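Local coordinates for protein putative glycoside hydrolase (Parabacteroides distasonis ATCC 8503, PDB 3GYC) that probably hydrolyses glycosidic bonds in carbohydrates, as a putative glycoside hydrolase of the cellulase-like TIM-barrel family, at residues A[207-212]-A[228-233]; A[301-306]-A[338-343]. One frame throughout, in Å; residues are numbered along the deposited sequence.

Contact 1 (A[207-212]-A[228-233]); sequences PFLYSF and LDLYEH
Asp229 and Phe208 grip each other twice. The amide of Phe208 donates to Asp229 OD2 over 2.8 Å, almost straight at 168° and onto the lone pair anti to the other carboxylate oxygen, while the Asp229 amide answers to Phe208 O at 3.0 Å, nearly along the C=O axis. The same carboxylate bridges outward to Arg200 and Lys388, which would probably keep it ionised. At the far end Phe212 N donates to Glu232 O at 3.2 Å. Between these anchors the backbones stand apart, and water 1 fills in, donating to Tyr210 O and accepting from Glu232 N. Beyond the second anchor, Phe212 O sits 3.6 Å above the centre of the His233 imidazole, whose nitrogens are held by Tyr220 and His214.

Packing occupies the middle. Leu209 and Leu230 both carry CG in the crowded position between backbone N and carbonyl carbon, and their branches cross obliquely. One methyl of Leu209, CD1, presses on Glu232 CB at 3.4 Å; the other, CD2, rests on the branched end of Leu230. Pro207 CB and Leu230 CD2 are tight at 3.4 Å. On another flank, Leu228 CD1 meets Phe212 CE2 tip to tip, while Leu228 CD2 lies by the backbone of Leu209 and Tyr210. Two polar atoms, Tyr210 N and Leu230 O, are buried without a partner. Strands 208-209 and 231-232 are the fifth and sixth of the parallel barrel, joined by few direct backbone bonds and one water bridge as neighbours in the wall of a TIM barrel.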
loop_
_atom_site.group_PDB
_atom_site.type_symbol
_atom_site.label_atom_id
_atom_site.label_comp_id
_atom_site.label_asym_id
_atom_site.label_seq_id
_atom_site.Cartn_x
_atom_site.Cartn_y
_atom_site.Cartn_z
ATOM N N PRO A 207 -11.214 10.041 5.243
ATOM C CA PRO A 207 -10.201 10.404 4.255
ATOM C C PRO A 207 -10.225 9.419 3.097
ATOM O O PRO A 207 -10.061 8.212 3.303
ATOM C CB PRO A 207 -8.876 10.318 5.016
ATOM C CG PRO A 207 -9.229 10.222 6.435
ATOM C CD PRO A 207 -10.637 9.745 6.560
ATOM N N PHE A 208 -10.448 9.931 1.898
ATOM C CA PHE A 208 -10.487 9.128 0.676
ATOM C C PHE A 208 -9.395 9.525 -0.285
ATOM O O PHE A 208 -9.040 10.698 -0.398
ATOM C CB PHE A 208 -11.819 9.303 -0.045
ATOM C CG PHE A 208 -12.995 8.687 0.679
ATOM C CD1 PHE A 208 -13.146 7.301 0.731
ATOM C CD2 PHE A 208 -13.961 9.476 1.252
ATOM C CE1 PHE A 208 -14.234 6.712 1.379
ATOM C CE2 PHE A 208 -15.035 8.901 1.911
ATOM C CZ PHE A 208 -15.153 7.504 1.982
ATOM N N LEU A 209 -8.901 8.543 -1.023
ATOM C CA LEU A 209 -7.869 8.761 -2.030
ATOM C C LEU A 209 -7.822 7.596 -3.006
ATOM O O LEU A 209 -8.600 6.663 -2.883
ATOM C CB LEU A 209 -6.495 8.823 -1.342
ATOM C CG LEU A 209 -5.953 7.478 -0.828
ATOM C CD1 LEU A 209 -4.440 7.472 -0.886
ATOM C CD2 LEU A 209 -6.527 7.156 0.562
ATOM N N TYR A 210 -6.911 7.695 -3.981
ATOM C CA TYR A 210 -6.489 6.593 -4.829
ATOM C C TYR A 210 -4.964 6.613 -4.707
ATOM O O TYR A 210 -4.367 7.707 -4.667
ATOM C CB TYR A 210 -6.867 6.767 -6.278
ATOM C CG TYR A 210 -8.303 6.497 -6.682
ATOM C CD1 TYR A 210 -9.332 7.331 -6.302
ATOM C CD2 TYR A 210 -8.607 5.451 -7.558
ATOM C CE1 TYR A 210 -10.652 7.119 -6.744
ATOM C CE2 TYR A 210 -9.903 5.230 -7.996
ATOM C CZ TYR A 210 -10.918 6.064 -7.597
ATOM O OH TYR A 210 -12.193 5.837 -8.028
ATOM N N SER A 211 -4.323 5.442 -4.616
ATOM C CA SER A 211 -2.869 5.381 -4.450
ATOM C C SER A 211 -2.159 5.236 -5.796
ATOM O O SER A 211 -2.655 4.587 -6.706
ATOM C CB SER A 211 -2.449 4.258 -3.503
ATOM O OG SER A 211 -2.822 2.973 -3.957
ATOM N N PHE A 212 -0.988 5.858 -5.877
ATOM C CA PHE A 212 -0.206 5.932 -7.080
ATOM C C PHE A 212 1.263 5.476 -6.942
ATOM O O PHE A 212 1.845 5.526 -5.853
ATOM C CB PHE A 212 -0.184 7.376 -7.563
ATOM C CG PHE A 212 -1.546 8.041 -7.658
ATOM C CD1 PHE A 212 -2.640 7.386 -8.192
ATOM C CD2 PHE A 212 -1.682 9.380 -7.308
ATOM C CE1 PHE A 212 -3.855 8.007 -8.292
ATOM C CE2 PHE A 212 -2.894 10.022 -7.421
ATOM C CZ PHE A 212 -3.986 9.330 -7.916
ATOM N N LEU A 228 -8.363 14.637 -3.461
ATOM C CA LEU A 228 -7.683 13.593 -2.690
ATOM C C LEU A 228 -7.425 14.159 -1.295
ATOM O O LEU A 228 -6.951 15.284 -1.164
ATOM C CB LEU A 228 -6.363 13.223 -3.335
ATOM C CG LEU A 228 -6.457 12.656 -4.754
ATOM C CD1 LEU A 228 -5.076 12.501 -5.383
ATOM C CD2 LEU A 228 -7.221 11.348 -4.760
ATOM N N ASP A 229 -7.761 13.400 -0.262
ATOM C CA ASP A 229 -7.586 13.852 1.141
ATOM C C ASP A 229 -6.152 13.622 1.652
ATOM O O ASP A 229 -5.740 14.196 2.665
ATOM C CB ASP A 229 -8.581 13.125 2.055
ATOM C CG ASP A 229 -10.044 13.546 1.821
ATOM O OD1 ASP A 229 -10.270 14.740 1.444
ATOM O OD2 ASP A 229 -10.999 12.710 2.042
ATOM N N LEU A 230 -5.446 12.706 0.991
ATOM C CA LEU A 230 -4.068 12.348 1.289
ATOM C C LEU A 230 -3.433 11.707 0.058
ATOM O O LEU A 230 -4.128 11.347 -0.890
ATOM C CB LEU A 230 -3.977 11.367 2.456
ATOM C CG LEU A 230 -4.693 10.034 2.359
ATOM C CD1 LEU A 230 -3.861 8.851 2.895
ATOM C CD2 LEU A 230 -6.073 10.085 3.044
ATOM N N TYR A 231 -2.119 11.549 0.062
ATOM C CA TYR A 231 -1.473 10.876 -1.029
ATOM C C TYR A 231 -0.805 9.631 -0.429
ATOM O O TYR A 231 -0.138 9.714 0.625
ATOM C CB TYR A 231 -0.396 11.725 -1.763
ATOM C CG TYR A 231 -0.755 13.122 -2.186
ATOM C CD1 TYR A 231 -2.061 13.487 -2.503
ATOM C CD2 TYR A 231 0.249 14.088 -2.342
ATOM C CE1 TYR A 231 -2.358 14.790 -2.892
ATOM C CE2 TYR A 231 -0.040 15.371 -2.762
ATOM C CZ TYR A 231 -1.335 15.708 -3.050
ATOM O OH TYR A 231 -1.599 16.978 -3.435
ATOM N N GLU A 232 -1.022 8.483 -1.071
ATOM C CA GLU A 232 -0.372 7.230 -0.683
ATOM C C GLU A 232 0.527 6.948 -1.877
ATOM O O GLU A 232 0.037 6.528 -2.899
ATOM C CB GLU A 232 -1.396 6.121 -0.399
ATOM C CG GLU A 232 -0.892 5.005 0.579
ATOM C CD GLU A 232 -0.208 3.803 -0.066
ATOM O OE1 GLU A 232 -0.864 3.107 -0.871
ATOM O OE2 GLU A 232 0.956 3.488 0.280
ATOM N N HIS A 233 1.829 7.230 -1.767
ATOM C CA HIS A 233 2.713 7.132 -2.899
ATOM C C HIS A 233 3.757 6.059 -2.667
ATOM O O HIS A 233 4.362 5.986 -1.603
ATOM C CB HIS A 233 3.364 8.471 -3.232
ATOM C CG HIS A 233 3.673 8.595 -4.689
ATOM N ND1 HIS A 233 2.759 9.099 -5.587
ATOM C CD2 HIS A 233 4.724 8.157 -5.417
ATOM C CE1 HIS A 233 3.264 9.017 -6.806
ATOM N NE2 HIS A 233 4.452 8.441 -6.731
HETATM O O HOH W 1 -1.886 9.219 -3.757
#

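Contact 2 (A[301-306]-A[338-343]); sequences LVTTEC and GMWVGV
Trp340 lies with one indole face against Leu301 and its N-H edge turned to Thr303, so a single ring serves two residues of the neighbouring strand. Leu301 CG is anti to the carbonyl carbon, with CD1 extended (chi2 179°), and that methyl stands 3.6 Å from the centroid of the six-membered ring, only 6° off the ring normal: a well-centred CH-pi contact. Thr303 meets the ring differently. Its OG1, anti to the carbonyl carbon, accepts from Trp340 NE1 at 2.9 Å and lies close to the indole plane, so the bond fixes the rotation of the ring. The same hydroxyl has a further partner in the backbone carbonyl of His233. An alanine in place of Trp340 would remove the ring under Leu301 CD1 and the N-H that Thr303 OG1 accepts, and would probably loosen the packing on this side of the sheet.

Val302 points to the other side, where its CG2 crosses Val341 CG2 at about a right angle, 3.8 Å apart. Gly342 is placed so that a side chain there would crowd Val302 CG2.

The backbones run parallel. Leu301 N donates to Met339 O at 2.9 Å, and Leu301 O takes two amides, Val341 N at 2.8 Å and, weakly, Gly342 N at 3.5 Å. This doubled acceptance marks a beta bulge: the pairing slips by one residue between Leu301 with Trp340 and Val302 with Gly342. Beyond it Thr303 N donates to Gly342 O at 3.2 Å. With helix 321-337 between them, strands 301-303 and 340-343 form a beta-alpha-beta crossover unit, the last such step of the eight-stranded TIM barrel.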
loop_
_atom_site.group_PDB
_atom_site.type_symbol
_atom_site.label_atom_id
_atom_site.label_comp_id
_atom_site.label_asym_id
_atom_site.label_seq_id
_atom_site.Cartn_x
_atom_site.Cartn_y
_atom_site.Cartn_z
ATOM N N LEU A 301 0.987 12.634 3.698
ATOM C CA LEU A 301 1.512 11.529 2.939
ATOM C C LEU A 301 1.508 10.231 3.707
ATOM O O LEU A 301 1.726 10.197 4.926
ATOM C CB LEU A 301 2.953 11.819 2.515
ATOM C CG LEU A 301 3.146 12.876 1.451
ATOM C CD1 LEU A 301 4.640 13.060 1.148
ATOM C CD2 LEU A 301 2.358 12.502 0.207
ATOM N N VAL A 302 1.244 9.152 2.978
ATOM C CA VAL A 302 1.399 7.811 3.504
ATOM C C VAL A 302 2.194 7.025 2.450
ATOM O O VAL A 302 1.979 7.196 1.264
ATOM C CB VAL A 302 0.025 7.066 3.797
ATOM C CG1 VAL A 302 0.289 5.586 4.193
ATOM C CG2 VAL A 302 -0.790 7.774 4.886
ATOM N N THR A 303 3.118 6.170 2.871
ATOM C CA THR A 303 3.835 5.285 1.959
ATOM C C THR A 303 3.823 3.901 2.597
ATOM O O THR A 303 4.257 3.747 3.742
ATOM C CB THR A 303 5.295 5.776 1.625
ATOM O OG1 THR A 303 5.251 6.969 0.819
ATOM C CG2 THR A 303 6.088 4.686 0.841
ATOM N N THR A 304 3.272 2.894 1.887
ATOM C CA THR A 304 3.225 1.517 2.381
ATOM C C THR A 304 4.019 0.560 1.492
ATOM O O THR A 304 4.206 -0.598 1.848
ATOM C CB THR A 304 1.762 0.993 2.496
ATOM O OG1 THR A 304 1.170 0.923 1.193
ATOM C CG2 THR A 304 0.926 1.901 3.438
ATOM N N GLU A 305 4.530 1.053 0.353
ATOM C CA GLU A 305 5.311 0.251 -0.561
ATOM C C GLU A 305 6.603 1.030 -0.857
ATOM O O GLU A 305 6.580 2.082 -1.457
ATOM C CB GLU A 305 4.490 -0.061 -1.810
ATOM C CG GLU A 305 3.144 -0.788 -1.508
ATOM C CD GLU A 305 2.616 -1.566 -2.739
ATOM O OE1 GLU A 305 3.434 -2.230 -3.401
ATOM O OE2 GLU A 305 1.392 -1.560 -3.027
ATOM N N CYS A 306 7.711 0.475 -0.379
ATOM C CA CYS A 306 8.966 1.167 -0.281
ATOM C C CYS A 306 9.964 0.184 0.332
ATOM O O CYS A 306 9.559 -0.944 0.678
ATOM C CB CYS A 306 8.737 2.321 0.694
ATOM S SG CYS A 306 7.916 1.679 2.231
ATOM N N GLY A 338 8.439 15.591 8.034
ATOM C CA GLY A 338 7.212 16.060 8.687
ATOM C C GLY A 338 5.950 15.931 7.847
ATOM O O GLY A 338 4.859 16.224 8.321
HETATM N N MSE A 339 6.076 15.485 6.600
HETATM C CA MSE A 339 4.902 15.362 5.731
HETATM C C MSE A 339 4.215 14.005 5.793
HETATM O O MSE A 339 3.102 13.880 5.304
HETATM C CB MSE A 339 5.282 15.703 4.295
HETATM C CG MSE A 339 5.769 17.150 4.136
HETATM SE SE MSE A 339 4.597 18.500 4.740
HETATM C CE MSE A 339 2.929 17.716 4.067
ATOM N N TRP A 340 4.855 12.993 6.369
ATOM C CA TRP A 340 4.249 11.669 6.410
ATOM C C TRP A 340 3.472 11.425 7.700
ATOM O O TRP A 340 3.973 11.683 8.776
ATOM C CB TRP A 340 5.315 10.583 6.220
ATOM C CG TRP A 340 5.577 10.146 4.783
ATOM C CD1 TRP A 340 5.049 9.057 4.197
ATOM C CD2 TRP A 340 6.456 10.737 3.817
ATOM N NE1 TRP A 340 5.485 8.935 2.923
ATOM C CE2 TRP A 340 6.365 9.949 2.654
ATOM C CE3 TRP A 340 7.298 11.860 3.809
ATOM C CZ2 TRP A 340 7.071 10.233 1.504
ATOM C CZ3 TRP A 340 8.015 12.137 2.663
ATOM C CH2 TRP A 340 7.890 11.337 1.519
ATOM N N VAL A 341 2.232 10.973 7.572
ATOM C CA VAL A 341 1.384 10.618 8.717
ATOM C C VAL A 341 1.341 9.101 8.923
ATOM O O VAL A 341 0.942 8.620 9.979
ATOM C CB VAL A 341 -0.074 11.190 8.554
ATOM C CG1 VAL A 341 -0.044 12.734 8.521
ATOM C CG2 VAL A 341 -0.734 10.651 7.310
ATOM N N GLY A 342 1.763 8.367 7.900
ATOM C CA GLY A 342 1.859 6.919 7.913
ATOM C C GLY A 342 3.119 6.506 7.161
ATOM O O GLY A 342 3.244 6.761 5.963
ATOM N N VAL A 343 4.055 5.856 7.852
ATOM C CA VAL A 343 5.300 5.446 7.242
ATOM C C VAL A 343 5.555 3.962 7.447
ATOM O O VAL A 343 5.387 3.504 8.534
ATOM C CB VAL A 343 6.479 6.236 7.845
ATOM C CG1 VAL A 343 7.776 5.898 7.085
ATOM C CG2 VAL A 343 6.195 7.715 7.833
#

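Strands 231-232 and 301-303 are neighbours in the barrel, so contacts 1 and 2 continue each other around its wall, their centres about 11 Å apart. Two probable hydrogen bonds tie them: Glu232 OE2 to Thr304 OG1 at 2.7 Å, and His233 O to Thr303 OG1 at 2.8 Å. Packing adds Tyr231 CB against Leu301 CD2 at 3.5 Å. Together they run from strand five through six and seven to eight. Past the C-terminal end of strand 301-303, Glu305 pairs with Arg55; TIM-barrel hydrolases carry their active site at that end of the strands, so Glu232 and Glu305 may lie near the site.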